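Side-chain contacts in protocatechuate decarboxylase (Klebsiella pneumoniae, PDB 5O3M), which catalyses the decarboxylation of 3,4-dihydroxybenzoic acid and belongs to the UbiD family of enzymes that depend on prenylated flavin: residues F168-L173 and H305-F310; E423-F428 and L434-T439. One frame throughout, in Å; residues are numbered along the deposited sequence.

Interaction 1. Residues F168-L173 and H305-F310. With 9JE (pentane-1,5-diol), chain G.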
loop_
_atom_site.group_PDB
_atom_site.type_symbol
_atom_site.label_atom_id
_atom_site.label_comp_id
_atom_site.label_asym_id
_atom_site.label_seq_id
_atom_site.Cartn_x
_atom_site.Cartn_y
_atom_site.Cartn_z
ATOM N N PHE A 168 -42.048 19.938 -11.342
ATOM C CA PHE A 168 -42.087 18.564 -10.835
ATOM C C PHE A 168 -43.150 18.359 -9.758
ATOM O O PHE A 168 -43.422 19.255 -8.951
ATOM C CB PHE A 168 -40.727 18.143 -10.234
ATOM C CG PHE A 168 -39.733 17.655 -11.250
ATOM C CD1 PHE A 168 -38.979 18.557 -11.995
ATOM C CD2 PHE A 168 -39.536 16.293 -11.445
ATOM C CE1 PHE A 168 -38.061 18.109 -12.931
ATOM C CE2 PHE A 168 -38.606 15.834 -12.379
ATOM C CZ PHE A 168 -37.876 16.749 -13.123
ATOM N N PHE A 169 -43.741 17.164 -9.750
ATOM C CA PHE A 169 -44.301 16.563 -8.546
ATOM C C PHE A 169 -43.298 15.531 -8.046
ATOM O O PHE A 169 -42.913 14.623 -8.798
ATOM C CB PHE A 169 -45.654 15.895 -8.812
ATOM C CG PHE A 169 -46.666 16.799 -9.499
ATOM C CD1 PHE A 169 -47.292 17.825 -8.805
ATOM C CD2 PHE A 169 -46.996 16.604 -10.831
ATOM C CE1 PHE A 169 -48.222 18.649 -9.434
ATOM C CE2 PHE A 169 -47.911 17.419 -11.461
ATOM C CZ PHE A 169 -48.537 18.440 -10.753
ATOM N N CYS A 170 -42.868 15.672 -6.791
ATOM C CA CYS A 170 -41.787 14.851 -6.252
ATOM C C CYS A 170 -42.243 13.791 -5.264
ATOM O O CYS A 170 -41.416 12.998 -4.811
ATOM C CB CYS A 170 -40.722 15.732 -5.582
ATOM S SG CYS A 170 -39.798 16.786 -6.740
ATOM N N LEU A 171 -43.524 13.738 -4.917
ATOM C CA LEU A 171 -43.988 12.747 -3.950
ATOM C C LEU A 171 -45.186 11.987 -4.500
ATOM O O LEU A 171 -46.206 11.812 -3.833
ATOM C CB LEU A 171 -44.302 13.409 -2.612
ATOM C CG LEU A 171 -43.097 13.662 -1.703
ATOM C CD1 LEU A 171 -43.534 14.318 -0.429
ATOM C CD2 LEU A 171 -42.341 12.349 -1.397
ATOM N N GLY A 172 -45.065 11.514 -5.743
ATOM C CA GLY A 172 -46.135 10.786 -6.396
ATOM C C GLY A 172 -46.116 9.295 -6.124
ATOM O O GLY A 172 -45.170 8.594 -6.508
ATOM N N LEU A 173 -47.156 8.792 -5.465
ATOM C CA LEU A 173 -47.264 7.367 -5.160
ATOM C C LEU A 173 -48.093 6.693 -6.254
ATOM O O LEU A 173 -49.310 6.900 -6.354
ATOM C CB LEU A 173 -47.874 7.149 -3.781
ATOM C CG LEU A 173 -47.896 5.695 -3.309
ATOM C CD1 LEU A 173 -46.603 5.334 -2.527
ATOM C CD2 LEU A 173 -49.137 5.447 -2.464
ATOM N N HIS A 305 -30.657 19.505 -17.305
ATOM C CA HIS A 305 -30.753 18.859 -16.007
ATOM C C HIS A 305 -32.166 18.356 -15.765
ATOM O O HIS A 305 -33.107 18.658 -16.507
ATOM C CB HIS A 305 -30.330 19.809 -14.877
ATOM C CG HIS A 305 -28.914 20.275 -14.989
ATOM N ND1 HIS A 305 -28.570 21.484 -15.558
ATOM C CD2 HIS A 305 -27.749 19.681 -14.638
ATOM C CE1 HIS A 305 -27.257 21.624 -15.533
ATOM N NE2 HIS A 305 -26.735 20.541 -14.984
ATOM N N ALA A 306 -32.286 17.568 -14.702
ATOM C CA ALA A 306 -33.557 17.075 -14.210
ATOM C C ALA A 306 -33.968 17.916 -12.998
ATOM O O ALA A 306 -34.664 18.924 -13.138
ATOM C CB ALA A 306 -33.434 15.577 -13.885
ATOM N N MET A 307 -33.523 17.527 -11.808
ATOM C CA MET A 307 -33.642 18.361 -10.619
ATOM C C MET A 307 -32.538 17.954 -9.652
ATOM O O MET A 307 -31.738 17.065 -9.979
ATOM C CB MET A 307 -35.016 18.204 -9.962
ATOM C CG MET A 307 -35.314 16.762 -9.610
ATOM S SD MET A 307 -36.742 16.577 -8.550
ATOM C CE MET A 307 -36.122 17.200 -6.989
ATOM N N PRO A 308 -32.472 18.566 -8.463
ATOM C CA PRO A 308 -31.485 18.142 -7.453
ATOM C C PRO A 308 -31.671 16.683 -7.033
ATOM O O PRO A 308 -32.780 16.237 -6.737
ATOM C CB PRO A 308 -31.743 19.107 -6.287
ATOM C CG PRO A 308 -32.305 20.360 -6.971
ATOM C CD PRO A 308 -33.180 19.800 -8.068
ATOM N N GLU A 309 -30.563 15.939 -7.018
ATOM C CA GLU A 309 -30.517 14.552 -6.565
ATOM C C GLU A 309 -30.060 14.488 -5.100
ATOM O O GLU A 309 -29.475 15.435 -4.566
ATOM C CB GLU A 309 -29.584 13.723 -7.463
ATOM C CG GLU A 309 -29.866 13.790 -9.000
ATOM C CD GLU A 309 -31.192 13.149 -9.409
ATOM O OE1 GLU A 309 -31.866 12.525 -8.555
ATOM O OE2 GLU A 309 -31.572 13.277 -10.587
ATOM N N PHE A 310 -30.346 13.363 -4.448
ATOM C CA PHE A 310 -30.094 13.261 -3.010
ATOM C C PHE A 310 -28.629 13.470 -2.585
ATOM O O PHE A 310 -28.420 13.884 -1.428
ATOM C CB PHE A 310 -30.628 11.908 -2.487
ATOM C CG PHE A 310 -29.868 10.703 -2.999
ATOM C CD1 PHE A 310 -30.297 10.026 -4.135
ATOM C CD2 PHE A 310 -28.717 10.245 -2.332
ATOM C CE1 PHE A 310 -29.595 8.915 -4.620
ATOM C CE2 PHE A 310 -27.983 9.129 -2.817
ATOM C CZ PHE A 310 -28.422 8.459 -3.954
HETATM C C02 9JE G . -37.342 7.174 -2.593
HETATM C C03 9JE G . -37.998 8.375 -1.941
HETATM C C04 9JE G . -37.492 9.714 -2.473
HETATM C C05 9JE G . -38.501 10.435 -3.374
HETATM C C06 9JE G . -37.922 11.679 -4.063
HETATM O O01 9JE G . -36.675 6.444 -1.601
HETATM O O07 9JE G . -38.798 12.156 -5.064
#
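Phe-168 and Met-307 mark the nearest backbone approach, 8.5 Å between their CA atoms, of two strand segments (168-173 and 305-308) whose axes come no nearer than 10.0 Å and run at 43° to each other. Side chains bridge this gap, with no hydrogen bond between the strands. Met-307 reaches across with its sulfur: SD sits over one face of the Phe-168 ring, 4.2 Å from the centroid and only 18° off the ring normal, a Met-aromatic contact displaced toward the CD2 rim. A bend at chi3 (-72°) turns the methyl from the extended path of the chain, so that CE as well as SD meets Cys-170. The two sulfurs, Cys-170 SG and Met-307 SD, lie 3.6 Å apart. Farther round the ring, Phe-168 CE1 approaches the backbone oxygen Ala-306 O obliquely at 3.5 Å. The main-chain oxygen Cys-170 O accepts a hydrogen bond from O07 of pentane-1,5-diol at 2.8 Å, in a pocket completed by Leu-340, His-347, Leu-350 and Ala-351. The two strands thus meet through soft, polarisable groups in a buried part of the Rift-related region, while the carbonyl of Cys-170 is turned to the bound diol and its N bonds to Thr-339 OG1.

Interaction 2. Residues E423-F428 and L434-T439; sequences EDVDIF and LWAMTT. With 9JE (pentane-1,5-diol), chain H.
The carbonyl oxygen of Trp-435 draws two backbone donors near the end of helix 430-439: Thr-439 N binds Trp-435 O at 3.0 Å, and Thr-438 N adds a weak bond. Thr-439 OG1 hydrogen-bonds with Tyr-313 OH of the second subunit and stands 3.5 Å above one face of the Trp-435 indole, toward its rim. One turn of helix is tied further by Thr-438 OG1, which donates to Leu-434 O at 2.6 Å, tilted 31° from the carbonyl plane.

In the C-terminal family region, loop 423-428 follows strand 417-422 and leads into this helix, against which Val-425 turns its side chain. With CG1 anti to the backbone N (chi1 -178°), CG2 makes the closer approach: it meets the indole in plane, at its edge, 4.0 Å from Trp-435 CZ3. Both methyls lie near Ala-436 CB, CG2 of Val-425 at 4.2 Å, and Ala-436 also packs on Val-421 of the strand. Arg-495 makes a cation-pi contact with the same indole, whose NE1 hydrogen-bonds to Pro-311 O of the second subunit. Beyond the valine the loop folds into an Asx turn, Phe-428 N donating to Asp-426 OD2 at 3.0 Å from above the carboxylate plane.

At the other end of the loop, Glu-423 and Asp-424 lie along the carbon chain of pentane-1,5-diol, which is hydrogen-bonded to Lys-490 NZ, and Asp-424 OD2 forms a salt bridge with Arg-440. The chemistry therefore divides: an apolar valine-indole-alanine contact joins loop to helix, and the surrounding polar groups turn to the main chain, the diol pocket and the neighbouring subunit.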
loop_
_atom_site.group_PDB
_atom_site.type_symbol
_atom_site.label_atom_id
_atom_site.label_comp_id
_atom_site.label_asym_id
_atom_site.label_seq_id
_atom_site.Cartn_x
_atom_site.Cartn_y
_atom_site.Cartn_z
ATOM N N GLU A 423 -20.500 1.571 21.561
ATOM C CA GLU A 423 -21.804 1.938 22.092
ATOM C C GLU A 423 -21.787 3.235 22.886
ATOM O O GLU A 423 -22.860 3.703 23.259
ATOM C CB GLU A 423 -22.373 0.819 22.968
ATOM C CG GLU A 423 -21.670 0.646 24.308
ATOM C CD GLU A 423 -20.499 -0.339 24.255
ATOM O OE1 GLU A 423 -19.956 -0.611 23.160
ATOM O OE2 GLU A 423 -20.120 -0.839 25.333
ATOM N N ASP A 424 -20.618 3.837 23.137
ATOM C CA ASP A 424 -20.548 5.118 23.837
ATOM C C ASP A 424 -20.372 6.299 22.885
ATOM O O ASP A 424 -20.001 7.394 23.320
ATOM C CB ASP A 424 -19.421 5.108 24.883
ATOM C CG ASP A 424 -18.047 4.858 24.264
ATOM O OD1 ASP A 424 -17.992 4.510 23.061
ATOM O OD2 ASP A 424 -17.023 5.019 24.969
ATOM N N VAL A 425 -20.612 6.101 21.594
ATOM C CA VAL A 425 -20.528 7.166 20.601
ATOM C C VAL A 425 -21.923 7.385 20.042
ATOM O O VAL A 425 -22.593 6.428 19.642
ATOM C CB VAL A 425 -19.548 6.832 19.458
ATOM C CG1 VAL A 425 -19.474 8.014 18.483
ATOM C CG2 VAL A 425 -18.145 6.455 19.987
ATOM N N ASP A 426 -22.352 8.639 19.992
ATOM C CA ASP A 426 -23.696 8.963 19.510
ATOM C C ASP A 426 -23.669 9.022 17.983
ATOM O O ASP A 426 -23.168 9.991 17.395
ATOM C CB ASP A 426 -24.170 10.284 20.113
ATOM C CG ASP A 426 -25.589 10.665 19.653
ATOM O OD1 ASP A 426 -26.141 11.655 20.181
ATOM O OD2 ASP A 426 -26.159 9.965 18.788
ATOM N N ILE A 427 -24.193 7.985 17.326
ATOM C CA ILE A 427 -24.037 7.921 15.877
ATOM C C ILE A 427 -24.844 8.991 15.153
ATOM O O ILE A 427 -24.572 9.258 13.982
ATOM C CB ILE A 427 -24.428 6.547 15.315
ATOM C CG1 ILE A 427 -25.902 6.251 15.630
ATOM C CG2 ILE A 427 -23.446 5.451 15.794
ATOM C CD1 ILE A 427 -26.342 4.888 15.116
ATOM N N PHE A 428 -25.834 9.598 15.801
ATOM C CA PHE A 428 -26.615 10.688 15.211
ATOM C C PHE A 428 -25.981 12.052 15.419
ATOM O O PHE A 428 -26.570 13.056 15.014
ATOM C CB PHE A 428 -28.033 10.687 15.785
ATOM C CG PHE A 428 -28.739 9.390 15.573
ATOM C CD1 PHE A 428 -29.244 9.069 14.316
ATOM C CD2 PHE A 428 -28.855 8.466 16.611
ATOM C CE1 PHE A 428 -29.882 7.849 14.099
ATOM C CE2 PHE A 428 -29.475 7.251 16.408
ATOM C CZ PHE A 428 -29.991 6.938 15.145
ATOM N N LEU A 434 -16.894 12.271 14.300
ATOM C CA LEU A 434 -15.549 12.783 14.045
ATOM C C LEU A 434 -14.632 12.608 15.258
ATOM O O LEU A 434 -13.416 12.432 15.103
ATOM C CB LEU A 434 -15.626 14.255 13.616
ATOM C CG LEU A 434 -16.155 14.411 12.178
ATOM C CD1 LEU A 434 -16.462 15.845 11.806
ATOM C CD2 LEU A 434 -15.163 13.795 11.133
ATOM N N TRP A 435 -15.183 12.663 16.469
ATOM C CA TRP A 435 -14.376 12.416 17.659
ATOM C C TRP A 435 -13.858 10.985 17.671
ATOM O O TRP A 435 -12.710 10.732 18.051
ATOM C CB TRP A 435 -15.196 12.702 18.923
ATOM C CG TRP A 435 -14.521 12.282 20.197
ATOM C CD1 TRP A 435 -13.578 12.981 20.894
ATOM C CD2 TRP A 435 -14.712 11.047 20.907
ATOM N NE1 TRP A 435 -13.189 12.268 22.002
ATOM C CE2 TRP A 435 -13.866 11.076 22.030
ATOM C CE3 TRP A 435 -15.532 9.929 20.709
ATOM C CZ2 TRP A 435 -13.811 10.024 22.961
ATOM C CZ3 TRP A 435 -15.469 8.880 21.624
ATOM C CH2 TRP A 435 -14.610 8.940 22.739
ATOM N N ALA A 436 -14.692 10.028 17.265
ATOM C CA ALA A 436 -14.215 8.653 17.230
ATOM C C ALA A 436 -13.178 8.471 16.130
ATOM O O ALA A 436 -12.251 7.666 16.285
ATOM C CB ALA A 436 -15.385 7.680 17.037
ATOM N N MET A 437 -13.320 9.221 15.027
ATOM C CA MET A 437 -12.340 9.251 13.952
ATOM C C MET A 437 -11.058 9.940 14.360
ATOM O O MET A 437 -10.076 9.872 13.613
ATOM C CB MET A 437 -12.907 9.971 12.734
ATOM C CG MET A 437 -14.251 9.466 12.285
ATOM S SD MET A 437 -14.313 9.454 10.486
ATOM C CE MET A 437 -13.362 7.974 10.216
ATOM N N THR A 438 -11.046 10.622 15.500
ATOM C CA THR A 438 -9.872 11.374 15.926
ATOM C C THR A 438 -9.069 10.669 17.018
ATOM O O THR A 438 -7.828 10.656 16.971
ATOM C CB THR A 438 -10.320 12.760 16.399
ATOM O OG1 THR A 438 -11.014 13.414 15.330
ATOM C CG2 THR A 438 -9.131 13.620 16.887
ATOM N N THR A 439 -9.739 10.057 17.993
ATOM C CA THR A 439 -9.060 9.471 19.144
ATOM C C THR A 439 -9.086 7.946 19.149
ATOM O O THR A 439 -8.432 7.342 19.999
ATOM C CB THR A 439 -9.674 10.001 20.462
ATOM O OG1 THR A 439 -11.015 9.516 20.606
ATOM C CG2 THR A 439 -9.708 11.541 20.497
HETATM C C02 9JE H . -15.518 1.816 24.138
HETATM C C03 9JE H . -16.813 1.392 24.809
HETATM C C04 9JE H . -16.885 1.647 26.309
HETATM C C05 9JE H . -18.385 1.533 26.676
HETATM C C06 9JE H . -18.566 1.658 28.183
HETATM O O01 9JE H . -14.628 0.753 24.392
HETATM O O07 9JE H . -17.411 2.418 28.605
#

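Overall arrangement
Both contacts are buried, but their centres lie about 11 Å (interaction 1) and about 26 Å (interaction 2) from the centre of the chain. They share no secondary-structure element, and with centres about 34 Å apart and nearest atoms about 16 Å apart they do not touch. Interaction 1 joins residues distant in sequence, from two different sheets of the Rift-related region; interaction 2 is local, closing a strand-loop-helix connection in the C-terminal region. Sulfur and an aromatic face dominate the first, aliphatic methyls and an indole edge the second. Each adjoins a separate diol molecule, and the second subunit is engaged more extensively at interaction 2.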